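Local coordinates for protein L544 (Acanthamoeba polyphaga mimivirus, PDB 4AMQ) that probably acts as a metal-dependent nucleotidyl transferase, binding manganese ions at a cluster of acidic residues, and is carried in the virion, at residues A[43-54]-A[68-77]. Sequence-based numbering, arbitrary orientation.
Sequences LVVPDRDKYQIK and DIVNNVHPEY. With MN (manganese (II) ion), chain C.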
ATOM      1  N   LEU A  43       7.206  -7.126  15.386  1.00 33.04           N
ATOM      2  CA  LEU A  43       6.573  -8.435  15.228  1.00 33.19           C
ATOM      3  C   LEU A  43       5.855  -8.875  16.503  1.00 29.98           C
ATOM      4  O   LEU A  43       6.286  -8.557  17.610  1.00 33.58           O
ATOM      5  CB  LEU A  43       7.599  -9.492  14.810  1.00 34.67           C
ATOM      6  CG  LEU A  43       8.172  -9.404  13.395  1.00 36.16           C
ATOM      7  CD1 LEU A  43       9.302 -10.401  13.212  1.00 35.22           C
ATOM      8  CD2 LEU A  43       7.086  -9.624  12.353  1.00 32.24           C
ATOM      9  N   VAL A  44       4.753  -9.600  16.341  1.00 33.25           N
ATOM     10  CA  VAL A  44       4.042 -10.168  17.482  1.00 34.22           C
ATOM     11  C   VAL A  44       4.872 -11.283  18.121  1.00 38.12           C
ATOM     12  O   VAL A  44       4.987 -11.363  19.343  1.00 37.33           O
ATOM     13  CB  VAL A  44       2.663 -10.713  17.074  1.00 36.54           C
ATOM     14  CG1 VAL A  44       2.026 -11.470  18.228  1.00 35.70           C
ATOM     15  CG2 VAL A  44       1.763  -9.578  16.609  1.00 30.51           C
ATOM     16  N   VAL A  45       5.440 -12.143  17.279  1.00 38.00           N
ATOM     17  CA  VAL A  45       6.421 -13.130  17.714  1.00 34.30           C
ATOM     18  C   VAL A  45       7.692 -12.947  16.886  1.00 32.06           C
ATOM     19  O   VAL A  45       7.689 -13.178  15.679  1.00 35.61           O
ATOM     20  CB  VAL A  45       5.891 -14.574  17.566  1.00 37.92           C
ATOM     21  CG1 VAL A  45       6.955 -15.580  17.973  1.00 38.34           C
ATOM     22  CG2 VAL A  45       4.642 -14.763  18.402  1.00 36.84           C
ATOM     23  N   PRO A  46       8.779 -12.503  17.534  1.00 34.48           N
ATOM     24  CA  PRO A  46      10.033 -12.128  16.869  1.00 36.68           C
ATOM     25  C   PRO A  46      10.846 -13.305  16.332  1.00 41.49           C
ATOM     26  O   PRO A  46      11.661 -13.112  15.427  1.00 38.29           O
ATOM     27  CB  PRO A  46      10.823 -11.427  17.983  1.00 40.15           C
ATOM     28  CG  PRO A  46       9.813 -11.101  19.042  1.00 43.09           C
ATOM     29  CD  PRO A  46       8.813 -12.200  18.972  1.00 33.88           C
ATOM     30  N   ASP A  47      10.635 -14.497  16.883  1.00 43.68           N
ATOM     31  CA  ASP A  47      11.412 -15.672  16.491  1.00 43.57           C
ATOM     32  C   ASP A  47      11.463 -15.838  14.973  1.00 43.26           C
ATOM     33  O   ASP A  47      10.428 -15.871  14.309  1.00 43.70           O
ATOM     34  CB  ASP A  47      10.849 -16.935  17.146  1.00 45.96           C
ATOM     35  CG  ASP A  47      10.765 -16.822  18.658  1.00 53.24           C
ATOM     36  OD1 ASP A  47      11.450 -15.946  19.231  1.00 54.27           O
ATOM     37  OD2 ASP A  47      10.016 -17.611  19.277  1.00 53.80           O
ATOM     38  N   ARG A  48      12.674 -15.950  14.435  1.00 42.19           N
ATOM     39  CA  ARG A  48      12.882 -16.031  12.992  1.00 41.82           C
ATOM     40  C   ARG A  48      12.079 -17.151  12.328  1.00 48.04           C
ATOM     41  O   ARG A  48      11.618 -17.010  11.197  1.00 44.54           O
ATOM     42  CB  ARG A  48      14.369 -16.203  12.679  1.00 44.11           C
ATOM     43  CG  ARG A  48      14.698 -16.096  11.200  1.00 48.21           C
ATOM     44  CD  ARG A  48      14.310 -14.727  10.673  1.00 50.49           C
ATOM     45  NE  ARG A  48      14.472 -14.614   9.227  1.00 51.13           N
ATOM     46  CZ  ARG A  48      13.556 -14.996   8.344  1.00 54.94           C
ATOM     47  NH1 ARG A  48      12.409 -15.528   8.758  1.00 44.51           N
ATOM     48  NH2 ARG A  48      13.786 -14.855   7.046  1.00 59.10           N
ATOM     49  N   ASP A  49      11.920 -18.265  13.033  1.00 48.20           N
ATOM     50  CA  ASP A  49      11.202 -19.411  12.487  1.00 48.85           C
ATOM     51  C   ASP A  49       9.690 -19.196  12.464  1.00 46.59           C
ATOM     52  O   ASP A  49       8.955 -19.988  11.877  1.00 53.41           O
ATOM     53  CB  ASP A  49      11.557 -20.681  13.265  1.00 56.75           C
ATOM     54  CG  ASP A  49      11.829 -20.409  14.734  1.00 62.97           C
ATOM     55  OD1 ASP A  49      11.086 -19.607  15.342  1.00 59.81           O
ATOM     56  OD2 ASP A  49      12.794 -20.988  15.280  1.00 65.91           O
ATOM     57  N   LYS A  50       9.229 -18.118  13.095  1.00 45.33           N
ATOM     58  CA  LYS A  50       7.799 -17.827  13.173  1.00 41.60           C
ATOM     59  C   LYS A  50       7.336 -16.703  12.236  1.00 44.64           C
ATOM     60  O   LYS A  50       6.178 -16.282  12.296  1.00 40.99           O
ATOM     61  CB  LYS A  50       7.396 -17.493  14.612  1.00 45.56           C
ATOM     62  CG  LYS A  50       7.551 -18.645  15.592  1.00 47.35           C
ATOM     63  CD  LYS A  50       6.653 -19.813  15.220  1.00 51.02           C
ATOM     64  CE  LYS A  50       6.760 -20.934  16.242  1.00 60.23           C
ATOM     65  NZ  LYS A  50       8.163 -21.416  16.385  1.00 57.31           N
ATOM     66  N   TYR A  51       8.232 -16.211  11.382  1.00 40.37           N
ATOM     67  CA  TYR A  51       7.845 -15.199  10.401  1.00 40.83           C
ATOM     68  C   TYR A  51       8.490 -15.422   9.041  1.00 37.72           C
ATOM     69  O   TYR A  51       9.605 -15.939   8.948  1.00 39.05           O
ATOM     70  CB  TYR A  51       8.112 -13.775  10.917  1.00 38.36           C
ATOM     71  CG  TYR A  51       9.539 -13.276  10.790  1.00 37.64           C
ATOM     72  CD1 TYR A  51      10.043 -12.849   9.567  1.00 37.80           C
ATOM     73  CD2 TYR A  51      10.372 -13.196  11.902  1.00 38.49           C
ATOM     74  CE1 TYR A  51      11.345 -12.378   9.449  1.00 39.01           C
ATOM     75  CE2 TYR A  51      11.671 -12.722  11.794  1.00 39.18           C
ATOM     76  CZ  TYR A  51      12.150 -12.314  10.567  1.00 39.32           C
ATOM     77  OH  TYR A  51      13.441 -11.844  10.454  1.00 41.17           O
ATOM     78  N   GLN A  52       7.772 -15.042   7.987  1.00 34.64           N
ATOM     79  CA  GLN A  52       8.286 -15.166   6.632  1.00 38.55           C
ATOM     80  C   GLN A  52       8.158 -13.853   5.868  1.00 41.03           C
ATOM     81  O   GLN A  52       7.099 -13.221   5.871  1.00 35.38           O
ATOM     82  CB  GLN A  52       7.555 -16.274   5.874  1.00 45.91           C
ATOM     83  CG  GLN A  52       8.257 -16.699   4.589  1.00 56.09           C
ATOM     84  CD  GLN A  52       8.859 -18.094   4.680  1.00 65.42           C
ATOM     85  OE1 GLN A  52       8.154 -19.070   4.937  1.00 71.15           O
ATOM     86  NE2 GLN A  52      10.167 -18.194   4.463  1.00 65.22           N
ATOM     87  N   ILE A  53       9.246 -13.446   5.223  1.00 40.43           N
ATOM     88  CA  ILE A  53       9.239 -12.255   4.390  1.00 41.05           C
ATOM     89  C   ILE A  53       8.637 -12.574   3.024  1.00 42.89           C
ATOM     90  O   ILE A  53       9.039 -13.538   2.370  1.00 46.79           O
ATOM     91  CB  ILE A  53      10.659 -11.703   4.216  1.00 40.88           C
ATOM     92  CG1 ILE A  53      11.256 -11.369   5.587  1.00 42.19           C
ATOM     93  CG2 ILE A  53      10.657 -10.485   3.297  1.00 37.24           C
ATOM     94  CD1 ILE A  53      12.656 -10.813   5.533  1.00 47.54           C
ATOM     95  N   LYS A  54       7.670 -11.767   2.599  1.00 36.74           N
ATOM     96  CA  LYS A  54       7.004 -11.983   1.322  1.00 39.49           C
ATOM     97  C   LYS A  54       7.243 -10.817   0.371  1.00 42.73           C
ATOM     98  O   LYS A  54       7.889  -9.831   0.730  1.00 37.07           O
ATOM     99  CB  LYS A  54       5.500 -12.168   1.534  1.00 41.72           C
ATOM    100  CG  LYS A  54       5.132 -13.294   2.489  1.00 45.92           C
ATOM    101  CD  LYS A  54       5.532 -14.656   1.940  1.00 45.11           C
ATOM    102  CE  LYS A  54       5.142 -15.772   2.901  1.00 48.19           C
ATOM    103  NZ  LYS A  54       5.661 -17.103   2.470  1.00 51.36           N
ATOM    104  N   ASP A  68       6.579  -6.708   3.414  1.00 28.74           N
ATOM    105  CA  ASP A  68       5.421  -7.544   3.714  1.00 33.88           C
ATOM    106  C   ASP A  68       5.876  -8.775   4.483  1.00 36.19           C
ATOM    107  O   ASP A  68       6.800  -9.476   4.058  1.00 36.00           O
ATOM    108  CB  ASP A  68       4.721  -7.988   2.424  1.00 36.33           C
ATOM    109  CG  ASP A  68       4.173  -6.821   1.624  1.00 40.34           C
ATOM    110  OD1 ASP A  68       3.839  -5.785   2.236  1.00 37.22           O
ATOM    111  OD2 ASP A  68       4.082  -6.941   0.383  1.00 42.85           O
ATOM    112  N   ILE A  69       5.230  -9.042   5.612  1.00 33.02           N
ATOM    113  CA  ILE A  69       5.606 -10.192   6.427  1.00 35.09           C
ATOM    114  C   ILE A  69       4.404 -10.955   6.969  1.00 35.10           C
ATOM    115  O   ILE A  69       3.405 -10.350   7.373  1.00 30.64           O
ATOM    116  CB  ILE A  69       6.521  -9.769   7.596  1.00 38.77           C
ATOM    117  CG1 ILE A  69       7.868  -9.302   7.054  1.00 37.24           C
ATOM    118  CG2 ILE A  69       6.725 -10.908   8.577  1.00 35.81           C
ATOM    119  CD1 ILE A  69       8.898  -9.047   8.116  1.00 43.61           C
ATOM    120  N   VAL A  70       4.504 -12.284   6.956  1.00 32.66           N
ATOM    121  CA  VAL A  70       3.521 -13.133   7.612  1.00 33.35           C
ATOM    122  C   VAL A  70       4.094 -13.599   8.950  1.00 34.46           C
ATOM    123  O   VAL A  70       5.181 -14.171   9.004  1.00 36.37           O
ATOM    124  CB  VAL A  70       3.136 -14.349   6.739  1.00 36.77           C
ATOM    125  CG1 VAL A  70       2.300 -15.351   7.538  1.00 37.44           C
ATOM    126  CG2 VAL A  70       2.383 -13.896   5.497  1.00 31.96           C
ATOM    127  N   ASN A  71       3.367 -13.328  10.027  1.00 34.03           N
ATOM    128  CA  ASN A  71       3.767 -13.764  11.359  1.00 35.05           C
ATOM    129  C   ASN A  71       2.817 -14.867  11.823  1.00 37.24           C
ATOM    130  O   ASN A  71       1.632 -14.621  12.053  1.00 34.23           O
ATOM    131  CB  ASN A  71       3.735 -12.585  12.335  1.00 29.80           C
ATOM    132  CG  ASN A  71       4.682 -12.764  13.514  1.00 35.86           C
ATOM    133  OD1 ASN A  71       5.584 -13.607  13.486  1.00 37.97           O
ATOM    134  ND2 ASN A  71       4.488 -11.959  14.551  1.00 30.34           N
ATOM    135  N   ASN A  72       3.329 -16.089  11.929  1.00 37.59           N
ATOM    136  CA  ASN A  72       2.522 -17.211  12.404  1.00 37.96           C
ATOM    137  C   ASN A  72       2.726 -17.393  13.903  1.00 36.35           C
ATOM    138  O   ASN A  72       3.755 -17.904  14.339  1.00 39.63           O
ATOM    139  CB  ASN A  72       2.868 -18.489  11.633  1.00 41.08           C
ATOM    140  CG  ASN A  72       2.456 -18.417  10.169  1.00 47.14           C
ATOM    141  OD1 ASN A  72       1.333 -18.029   9.849  1.00 51.77           O
ATOM    142  ND2 ASN A  72       3.369 -18.780   9.276  1.00 48.38           N
ATOM    143  N   VAL A  73       1.745 -16.961  14.692  1.00 36.42           N
ATOM    144  CA  VAL A  73       1.947 -16.813  16.132  1.00 37.60           C
ATOM    145  C   VAL A  73       1.246 -17.860  17.001  1.00 40.01           C
ATOM    146  O   VAL A  73       1.472 -17.910  18.210  1.00 41.55           O
ATOM    147  CB  VAL A  73       1.566 -15.393  16.615  1.00 35.69           C
ATOM    148  CG1 VAL A  73       2.320 -14.350  15.806  1.00 33.04           C
ATOM    149  CG2 VAL A  73       0.065 -15.170  16.510  1.00 34.70           C
ATOM    150  N   HIS A  74       0.401 -18.688  16.397  1.00 39.67           N
ATOM    151  CA  HIS A  74      -0.221 -19.793  17.120  1.00 42.55           C
ATOM    152  C   HIS A  74       0.774 -20.949  17.217  1.00 43.06           C
ATOM    153  O   HIS A  74       1.499 -21.219  16.262  1.00 38.31           O
ATOM    154  CB  HIS A  74      -1.497 -20.252  16.410  1.00 44.85           C
ATOM    155  CG  HIS A  74      -2.336 -21.188  17.220  1.00 50.64           C
ATOM    156  ND1 HIS A  74      -2.075 -22.532  17.317  1.00 51.75           N
ATOM    157  CD2 HIS A  74      -3.443 -20.964  17.980  1.00 51.21           C
ATOM    158  CE1 HIS A  74      -2.978 -23.106  18.100  1.00 55.77           C
ATOM    159  NE2 HIS A  74      -3.815 -22.170  18.510  1.00 55.51           N
ATOM    160  N   PRO A  75       0.802 -21.649  18.363  1.00 44.12           N
ATOM    161  CA  PRO A  75      -0.087 -21.475  19.516  1.00 44.85           C
ATOM    162  C   PRO A  75       0.429 -20.450  20.518  1.00 44.14           C
ATOM    163  O   PRO A  75      -0.276 -20.131  21.476  1.00 45.37           O
ATOM    164  CB  PRO A  75      -0.076 -22.863  20.155  1.00 45.39           C
ATOM    165  CG  PRO A  75       1.309 -23.354  19.892  1.00 42.42           C
ATOM    166  CD  PRO A  75       1.699 -22.808  18.538  1.00 43.79           C
ATOM    167  N   GLU A  76       1.643 -19.953  20.304  1.00 41.68           N
ATOM    168  CA  GLU A  76       2.228 -18.949  21.189  1.00 45.13           C
ATOM    169  C   GLU A  76       1.200 -17.873  21.535  1.00 47.79           C
ATOM    170  O   GLU A  76       1.066 -17.483  22.694  1.00 45.63           O
ATOM    171  CB  GLU A  76       3.465 -18.328  20.539  1.00 47.97           C
ATOM    172  CG  GLU A  76       4.318 -17.497  21.477  1.00 47.04           C
ATOM    173  CD  GLU A  76       5.733 -17.308  20.960  1.00 47.26           C
ATOM    174  OE1 GLU A  76       6.156 -18.089  20.082  1.00 49.82           O
ATOM    175  OE2 GLU A  76       6.422 -16.380  21.430  1.00 49.46           O
ATOM    176  N   TYR A  77       0.468 -17.409  20.526  1.00 46.74           N
ATOM    177  CA  TYR A  77      -0.626 -16.464  20.735  1.00 44.72           C
ATOM    178  C   TYR A  77      -1.910 -16.956  20.077  1.00 44.50           C
ATOM    179  O   TYR A  77      -1.876 -17.556  19.002  1.00 46.15           O
ATOM    180  CB  TYR A  77      -0.260 -15.074  20.203  1.00 43.86           C
ATOM    181  CG  TYR A  77       0.763 -14.349  21.045  1.00 37.32           C
ATOM    182  CD1 TYR A  77       0.404 -13.753  22.246  1.00 40.59           C
ATOM    183  CD2 TYR A  77       2.087 -14.261  20.640  1.00 42.38           C
ATOM    184  CE1 TYR A  77       1.338 -13.092  23.023  1.00 47.09           C
ATOM    185  CE2 TYR A  77       3.030 -13.598  21.409  1.00 41.59           C
ATOM    186  CZ  TYR A  77       2.649 -13.016  22.598  1.00 43.00           C
ATOM    187  OH  TYR A  77       3.580 -12.359  23.367  1.00 42.64           O
TER
HETATM  188 MN    MN C 640       2.627  -3.988   1.458  1.00 38.87          MN
HETATM  189  O   HOH W   1       6.112 -12.361  21.795  1.00 44.94           O
HETATM  190  O   HOH W   2       1.316  -2.050   0.411  1.00 41.31           O
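An edge strand of the nucleotidyltransferase-domain sheet, 51-54, runs antiparallel to 66-72, the strand that brings Asp68 to the metal site. Gln52 and Val70 form a hydrogen-bonded pair joined by both N-H groups: Gln52 N reaches Val70 O at 2.9 Å and Val70 N reaches Gln52 O at 3.0 Å. Asn72 N also donates to Lys50 O, prolonging the ladder toward the turn. At the other end Lys54 N donates to the backbone O of Asp68; the side-chain OD1 of the same residue binds manganese at 2.3 Å; Asp66 and Asp213 complete the protein ligands, a DxD pair and a third aspartate consistent with nucleotidyl transfer. On one face of the ladder CB of Tyr51 rests on CG2 of Ile69 (4.0 Å). With chi1 at -154° carrying CG of Asn71 to the far side from the backbone N, the buried amide extends toward the backbone of Val44, Val45 and Lys50. Beyond it Val45 CG2 touches both Val73 CG1 (3.5 Å) and the edge of the Tyr77 ring, at CD2 (3.4 Å). CG1, the other branch of Val45, lies against the Glu76 carboxylate. A water donates to Val44 O (2.9 Å) and also hydrogen-bonds Tyr77 OH, tying the ring to the chain that follows helix 28-42. That helix covers Tyr51, Ile53 and Ile69, while helix 82-93 packs on Val44, whose carbonyl also accepts a bond from Arg85. On its other edge strand 66-72 pairs in parallel with 209-217, the strand that supplies Asp213.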